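Local coordinates for SnoaL-like domain-containing protein (Methylibium petroleiphilum PM1, PDB 3G16), which is of unknown function but adopts the cystatin-like fold of the SnoaL/NTF2 superfamily, whose cone-shaped pocket in relatives binds small molecules or serves catalysis, at residues A39-P44 with I120-A125; A87-T92 with E106-D111. All coordinates share one frame; numbering follows the deposited sequence.

Contact 1 (A39-P44 with I120-A125); sequences AVHYFP and IRAFYA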
loop_
_atom_site.group_PDB
_atom_site.type_symbol
_atom_site.label_atom_id
_atom_site.label_comp_id
_atom_site.label_asym_id
_atom_site.label_seq_id
_atom_site.Cartn_x
_atom_site.Cartn_y
_atom_site.Cartn_z
ATOM N N ALA A 39 9.197 12.205 -12.473
ATOM C CA ALA A 39 8.491 11.297 -11.592
ATOM C C ALA A 39 7.003 11.222 -11.934
ATOM O O ALA A 39 6.393 12.216 -12.332
ATOM C CB ALA A 39 8.622 11.768 -10.134
ATOM N N VAL A 40 6.447 10.034 -11.742
ATOM C CA VAL A 40 5.013 9.791 -11.987
ATOM C C VAL A 40 4.369 9.284 -10.691
ATOM O O VAL A 40 4.926 8.446 -9.968
ATOM C CB VAL A 40 4.773 8.804 -13.125
ATOM C CG1 VAL A 40 3.257 8.637 -13.393
ATOM C CG2 VAL A 40 5.459 9.271 -14.419
ATOM N N HIS A 41 3.184 9.798 -10.391
ATOM C CA HIS A 41 2.342 9.307 -9.279
ATOM C C HIS A 41 1.148 8.581 -9.895
ATOM O O HIS A 41 0.451 9.125 -10.785
ATOM C CB HIS A 41 1.807 10.462 -8.460
ATOM C CG HIS A 41 1.404 10.120 -7.053
ATOM N ND1 HIS A 41 0.607 9.036 -6.698
ATOM C CD2 HIS A 41 1.635 10.794 -5.911
ATOM C CE1 HIS A 41 0.401 9.069 -5.383
ATOM N NE2 HIS A 41 1.019 10.127 -4.874
ATOM N N TYR A 42 0.932 7.339 -9.478
ATOM C CA TYR A 42 -0.193 6.520 -9.922
ATOM C C TYR A 42 -1.185 6.399 -8.789
ATOM O O TYR A 42 -0.829 6.427 -7.590
ATOM C CB TYR A 42 0.304 5.144 -10.331
ATOM C CG TYR A 42 1.276 5.153 -11.478
ATOM C CD1 TYR A 42 0.829 5.135 -12.759
ATOM C CD2 TYR A 42 2.650 5.199 -11.286
ATOM C CE1 TYR A 42 1.696 5.167 -13.839
ATOM C CE2 TYR A 42 3.533 5.223 -12.355
ATOM C CZ TYR A 42 3.057 5.200 -13.633
ATOM O OH TYR A 42 3.934 5.207 -14.722
ATOM N N PHE A 43 -2.431 6.141 -9.200
ATOM C CA PHE A 43 -3.584 6.036 -8.302
ATOM C C PHE A 43 -4.490 4.933 -8.800
ATOM O O PHE A 43 -4.373 4.520 -9.933
ATOM C CB PHE A 43 -4.399 7.361 -8.301
ATOM C CG PHE A 43 -3.593 8.545 -7.944
ATOM C CD1 PHE A 43 -3.402 8.884 -6.641
ATOM C CD2 PHE A 43 -3.029 9.333 -8.936
ATOM C CE1 PHE A 43 -2.657 9.990 -6.284
ATOM C CE2 PHE A 43 -2.279 10.450 -8.601
ATOM C CZ PHE A 43 -2.076 10.789 -7.289
ATOM N N PRO A 44 -5.434 4.523 -7.949
ATOM C CA PRO A 44 -6.411 3.583 -8.499
ATOM C C PRO A 44 -7.026 4.085 -9.798
ATOM O O PRO A 44 -7.308 5.301 -9.921
ATOM C CB PRO A 44 -7.436 3.488 -7.366
ATOM C CG PRO A 44 -6.687 3.755 -6.150
ATOM C CD PRO A 44 -5.660 4.812 -6.531
ATOM N N ILE A 120 5.546 6.981 -7.329
ATOM C CA ILE A 120 4.668 6.672 -6.184
ATOM C C ILE A 120 3.457 5.930 -6.741
ATOM O O ILE A 120 2.906 6.347 -7.782
ATOM C CB ILE A 120 4.228 7.911 -5.376
ATOM C CG1 ILE A 120 5.454 8.698 -4.894
ATOM C CG2 ILE A 120 3.299 7.486 -4.232
ATOM C CD1 ILE A 120 5.108 9.974 -4.148
ATOM N N ARG A 121 3.079 4.822 -6.116
ATOM C CA ARG A 121 1.891 4.030 -6.507
ATOM C C ARG A 121 1.001 3.976 -5.281
ATOM O O ARG A 121 1.378 3.354 -4.292
ATOM C CB ARG A 121 2.316 2.646 -6.967
ATOM C CG ARG A 121 3.272 2.657 -8.156
ATOM C CD ARG A 121 3.497 1.281 -8.739
ATOM N NE ARG A 121 4.038 0.295 -7.824
ATOM C CZ ARG A 121 5.327 0.201 -7.501
ATOM N NH1 ARG A 121 6.228 1.043 -7.978
ATOM N NH2 ARG A 121 5.730 -0.770 -6.699
ATOM N N ALA A 122 -0.194 4.591 -5.371
ATOM C CA ALA A 122 -1.081 4.685 -4.206
ATOM C C ALA A 122 -2.320 3.805 -4.304
ATOM O O ALA A 122 -2.893 3.606 -5.382
ATOM C CB ALA A 122 -1.538 6.130 -3.991
ATOM N N PHE A 123 -2.699 3.294 -3.139
ATOM C CA PHE A 123 -3.806 2.348 -2.938
ATOM C C PHE A 123 -4.657 2.888 -1.812
ATOM O O PHE A 123 -4.141 3.588 -0.928
ATOM C CB PHE A 123 -3.270 0.975 -2.580
ATOM C CG PHE A 123 -2.295 0.462 -3.607
ATOM C CD1 PHE A 123 -2.713 -0.237 -4.710
ATOM C CD2 PHE A 123 -0.953 0.766 -3.515
ATOM C CE1 PHE A 123 -1.818 -0.677 -5.694
ATOM C CE2 PHE A 123 -0.039 0.338 -4.487
ATOM C CZ PHE A 123 -0.483 -0.384 -5.556
ATOM N N TYR A 124 -5.933 2.533 -1.804
ATOM C CA TYR A 124 -6.884 3.106 -0.864
ATOM C C TYR A 124 -7.570 2.128 0.035
ATOM O O TYR A 124 -7.849 0.993 -0.362
ATOM C CB TYR A 124 -8.006 3.818 -1.621
ATOM C CG TYR A 124 -7.650 5.018 -2.460
ATOM C CD1 TYR A 124 -6.444 5.714 -2.307
ATOM C CD2 TYR A 124 -8.587 5.525 -3.361
ATOM C CE1 TYR A 124 -6.182 6.888 -3.075
ATOM C CE2 TYR A 124 -8.324 6.669 -4.105
ATOM C CZ TYR A 124 -7.132 7.316 -3.960
ATOM O OH TYR A 124 -6.878 8.467 -4.660
ATOM N N ALA A 125 -7.953 2.604 1.232
ATOM C CA ALA A 125 -8.838 1.844 2.104
ATOM C C ALA A 125 -10.271 2.076 1.641
ATOM O O ALA A 125 -11.115 2.597 2.386
ATOM C CB ALA A 125 -8.674 2.308 3.563
#

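Contact 2 (A87-T92 with E106-D111); sequences AAIEWT and ECVEFD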
loop_
_atom_site.group_PDB
_atom_site.type_symbol
_atom_site.label_atom_id
_atom_site.label_comp_id
_atom_site.label_asym_id
_atom_site.label_seq_id
_atom_site.Cartn_x
_atom_site.Cartn_y
_atom_site.Cartn_z
ATOM N N ALA A 87 10.421 2.582 -0.380
ATOM C CA ALA A 87 9.695 2.785 0.857
ATOM C C ALA A 87 8.213 2.529 0.638
ATOM O O ALA A 87 7.727 2.454 -0.476
ATOM C CB ALA A 87 9.899 4.193 1.411
ATOM N N ALA A 88 7.505 2.384 1.741
ATOM C CA ALA A 88 6.055 2.296 1.709
ATOM C C ALA A 88 5.562 3.186 2.845
ATOM O O ALA A 88 6.148 3.263 3.916
ATOM C CB ALA A 88 5.516 0.855 1.860
ATOM N N ILE A 89 4.451 3.858 2.598
ATOM C CA ILE A 89 3.878 4.818 3.531
ATOM C C ILE A 89 2.398 4.504 3.726
ATOM O O ILE A 89 1.660 4.379 2.711
ATOM C CB ILE A 89 3.970 6.270 2.987
ATOM C CG1 ILE A 89 5.409 6.611 2.517
ATOM C CG2 ILE A 89 3.431 7.275 4.008
ATOM C CD1 ILE A 89 5.505 7.963 1.775
ATOM N N GLU A 90 1.935 4.379 4.965
ATOM C CA GLU A 90 0.499 4.314 5.277
ATOM C C GLU A 90 0.152 5.738 5.635
ATOM O O GLU A 90 0.872 6.353 6.428
ATOM C CB GLU A 90 0.182 3.394 6.443
ATOM C CG GLU A 90 -1.279 3.147 6.697
ATOM C CD GLU A 90 -1.515 2.326 7.950
ATOM O OE1 GLU A 90 -0.677 2.429 8.891
ATOM O OE2 GLU A 90 -2.519 1.602 8.003
ATOM N N TRP A 91 -0.871 6.285 4.991
ATOM C CA TRP A 91 -1.172 7.691 5.107
ATOM C C TRP A 91 -2.661 7.974 5.308
ATOM O O TRP A 91 -3.518 7.097 5.082
ATOM C CB TRP A 91 -0.650 8.437 3.845
ATOM C CG TRP A 91 -1.138 7.836 2.552
ATOM C CD1 TRP A 91 -0.399 7.039 1.733
ATOM C CD2 TRP A 91 -2.440 7.933 1.935
ATOM N NE1 TRP A 91 -1.156 6.608 0.662
ATOM C CE2 TRP A 91 -2.401 7.163 0.742
ATOM C CE3 TRP A 91 -3.608 8.630 2.240
ATOM C CZ2 TRP A 91 -3.507 7.035 -0.109
ATOM C CZ3 TRP A 91 -4.708 8.508 1.394
ATOM C CH2 TRP A 91 -4.640 7.710 0.230
ATOM N N THR A 92 -2.963 9.206 5.677
ATOM C CA THR A 92 -4.329 9.685 5.758
ATOM C C THR A 92 -4.379 10.995 5.001
ATOM O O THR A 92 -3.516 11.865 5.182
ATOM C CB THR A 92 -4.820 9.896 7.193
ATOM O OG1 THR A 92 -4.753 8.633 7.885
ATOM C CG2 THR A 92 -6.274 10.419 7.242
ATOM N N GLU A 106 0.988 3.658 0.092
ATOM C CA GLU A 106 1.638 3.819 -1.202
ATOM C C GLU A 106 3.042 3.285 -1.206
ATOM O O GLU A 106 3.726 3.288 -0.183
ATOM C CB GLU A 106 1.618 5.254 -1.652
ATOM C CG GLU A 106 2.406 6.236 -0.762
ATOM C CD GLU A 106 2.007 7.698 -1.019
ATOM O OE1 GLU A 106 0.952 7.948 -1.583
ATOM O OE2 GLU A 106 2.770 8.585 -0.564
ATOM N N CYS A 107 3.454 2.786 -2.379
ATOM C CA CYS A 107 4.830 2.344 -2.608
ATOM C C CYS A 107 5.583 3.484 -3.227
ATOM O O CYS A 107 5.053 4.164 -4.136
ATOM C CB CYS A 107 4.848 1.173 -3.549
ATOM S SG CYS A 107 4.075 -0.323 -2.814
ATOM N N VAL A 108 6.812 3.715 -2.756
ATOM C CA VAL A 108 7.645 4.808 -3.229
ATOM C C VAL A 108 8.948 4.253 -3.719
ATOM O O VAL A 108 9.647 3.541 -2.958
ATOM C CB VAL A 108 7.898 5.803 -2.072
ATOM C CG1 VAL A 108 8.784 6.967 -2.501
ATOM C CG2 VAL A 108 6.592 6.342 -1.493
ATOM N N GLU A 109 9.311 4.525 -4.972
ATOM C CA GLU A 109 10.607 4.158 -5.495
ATOM C C GLU A 109 11.514 5.364 -5.529
ATOM O O GLU A 109 11.120 6.421 -5.980
ATOM C CB GLU A 109 10.520 3.620 -6.918
ATOM C CG GLU A 109 9.663 2.381 -7.089
ATOM C CD GLU A 109 9.757 1.776 -8.460
ATOM O OE1 GLU A 109 10.357 2.367 -9.366
ATOM O OE2 GLU A 109 9.139 0.685 -8.603
ATOM N N PHE A 110 12.766 5.172 -5.082
ATOM C CA PHE A 110 13.793 6.175 -5.225
ATOM C C PHE A 110 14.657 5.931 -6.437
ATOM O O PHE A 110 14.911 4.800 -6.839
ATOM C CB PHE A 110 14.670 6.217 -3.969
ATOM C CG PHE A 110 14.017 6.946 -2.838
ATOM C CD1 PHE A 110 13.063 6.296 -2.038
ATOM C CD2 PHE A 110 14.285 8.262 -2.579
ATOM C CE1 PHE A 110 12.445 6.978 -1.019
ATOM C CE2 PHE A 110 13.665 8.929 -1.542
ATOM C CZ PHE A 110 12.748 8.292 -0.781
ATOM N N ASP A 111 15.083 7.042 -7.008
ATOM C CA ASP A 111 16.178 7.076 -7.991
ATOM C C ASP A 111 17.469 7.107 -7.152
ATOM O O ASP A 111 17.787 8.113 -6.537
ATOM C CB ASP A 111 16.080 8.324 -8.850
ATOM C CG ASP A 111 17.254 8.517 -9.751
ATOM O OD1 ASP A 111 17.661 7.565 -10.450
ATOM O OD2 ASP A 111 17.811 9.604 -9.768
#

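Contact 1 (A39-P44 with I120-A125)
His41 lays its imidazole over Ile120 where strands 39-42 and 116-124 run in parallel. Its CB leads to CG anti to the backbone N (chi1 -157°), and His41 CG lies 4.0 Å from Ile120 CB. CD2 meets Ile120 CB and CD1, while NE2 and CE1 rest on Ile120 CG2, which stands 3.7 Å from the His41 ring centroid in a CH-pi contact. Ala122 CB sits at the ring edge, in its plane, against CE1. On the face opposite Ile120 lies Phe43 CZ, so the imidazole is sandwiched, and His41 ND1 hydrogen-bonds Tyr42 O at 3.1 Å, which fixes its rotation. That carbonyl is gripped twice: Ala122 N reaches Tyr42 O at 2.9 Å from the other face of its plane. Tyr42 N to Ile120 O, 2.8 Å and nearly straight at 172°, and Ile120 N to Val40 O complete the backbone ladder. Beyond it the two segments diverge. Pro44 CD lies 3.2 Å from Ala122 O, a buried oxygen without a hydrogen-bond partner in the model, and Pro44 CG sits above one face of the Tyr124 ring, 3.9 Å from its centroid. Tyr124 OH hydrogen-bonds an unidentified ligand, probably from the crystallisation liquor. His41, with Ile120 beside it, lies on the sheet face covered by Tyr19 of helix 9-24, which in relatives with the cystatin-like fold lines the pocket and probably does so here.

Contact 2 (A87-T92 with E106-D111)
Ile89 and Glu106 run alongside each other in the same direction from neighbouring antiparallel strands, and Ile89 CD1 ends 3.7 Å from Glu106 OE2. Ile89 CD1 also meets Val108 CG2 at 3.8 Å, so one isoleucine tip bridges two residues of strand 100-111. Glu106 places CG between its backbone N and carbonyl carbon (chi1 64°) and extends from there, passing the pyrrole side of Trp91 at about a right angle. Its CG and CD both come close to Trp91 CD1 and NE1. Although Glu106 OE1 is 3.4 Å from Trp91 NE1, the angle is too poor for a hydrogen bond and the ring and carboxylate planes stand 53° apart. The polar tip is held instead by Tyr20 of helix 9-24, whose OH hydrogen-bonds OE2, while OE1 makes a weak bond to an unidentified ligand.

The two strands form a beta hairpin within the sheet of this cystatin-like domain, strand 86-95 lying between 100-111 and 71-81, with helix 9-24 packed over the face that carries Ala87, Ile89, Glu106 and Val108. Two hydrogen-bonded pairs hold it: Ala87 with Val108, where Val108 N to Ala87 O measures 2.8 Å, and Ile89 with Glu106, where Ile89 N to Glu106 O is 2.9 Å. Packing is looser toward Phe110, whose CE1 edge only approaches Ala87 CB at 4.5 Å. The other face is sparse too. There Ala88 and Cys107 form a non-hydrogen-bonded pair with CA atoms 4.5 Å apart, and instead of solvent they meet the second subunit, Ala88 packing on its counterpart Ala88 and Cys107 on Glu90 of that chain.

In the fold
Both contacts are buried and belong to one sheet, with their centres about 9 Å apart; contact 2 is nested within the chain segment that contact 1 closes. Adjacent strands 100-111 and 116-124 join them, through Arg121 N to Cys107 O (2.9 Å) and the packing of Ile120 CG2 against the Glu106 carboxyl carbon. Contact 1 pairs parallel strands distant in sequence and is rich in aromatic rings, whereas contact 2 is an antiparallel hairpin of mainly aliphatic residues, with Ile89 and Trp91 flanking the Glu106 carboxylate. Both place a side chain beside an unidentified ligand, Tyr124 and Glu106. On the sheet's other face, Arg121 forms salt bridges with Glu119 and Glu109 and, through NE, with Glu90 of the second subunit.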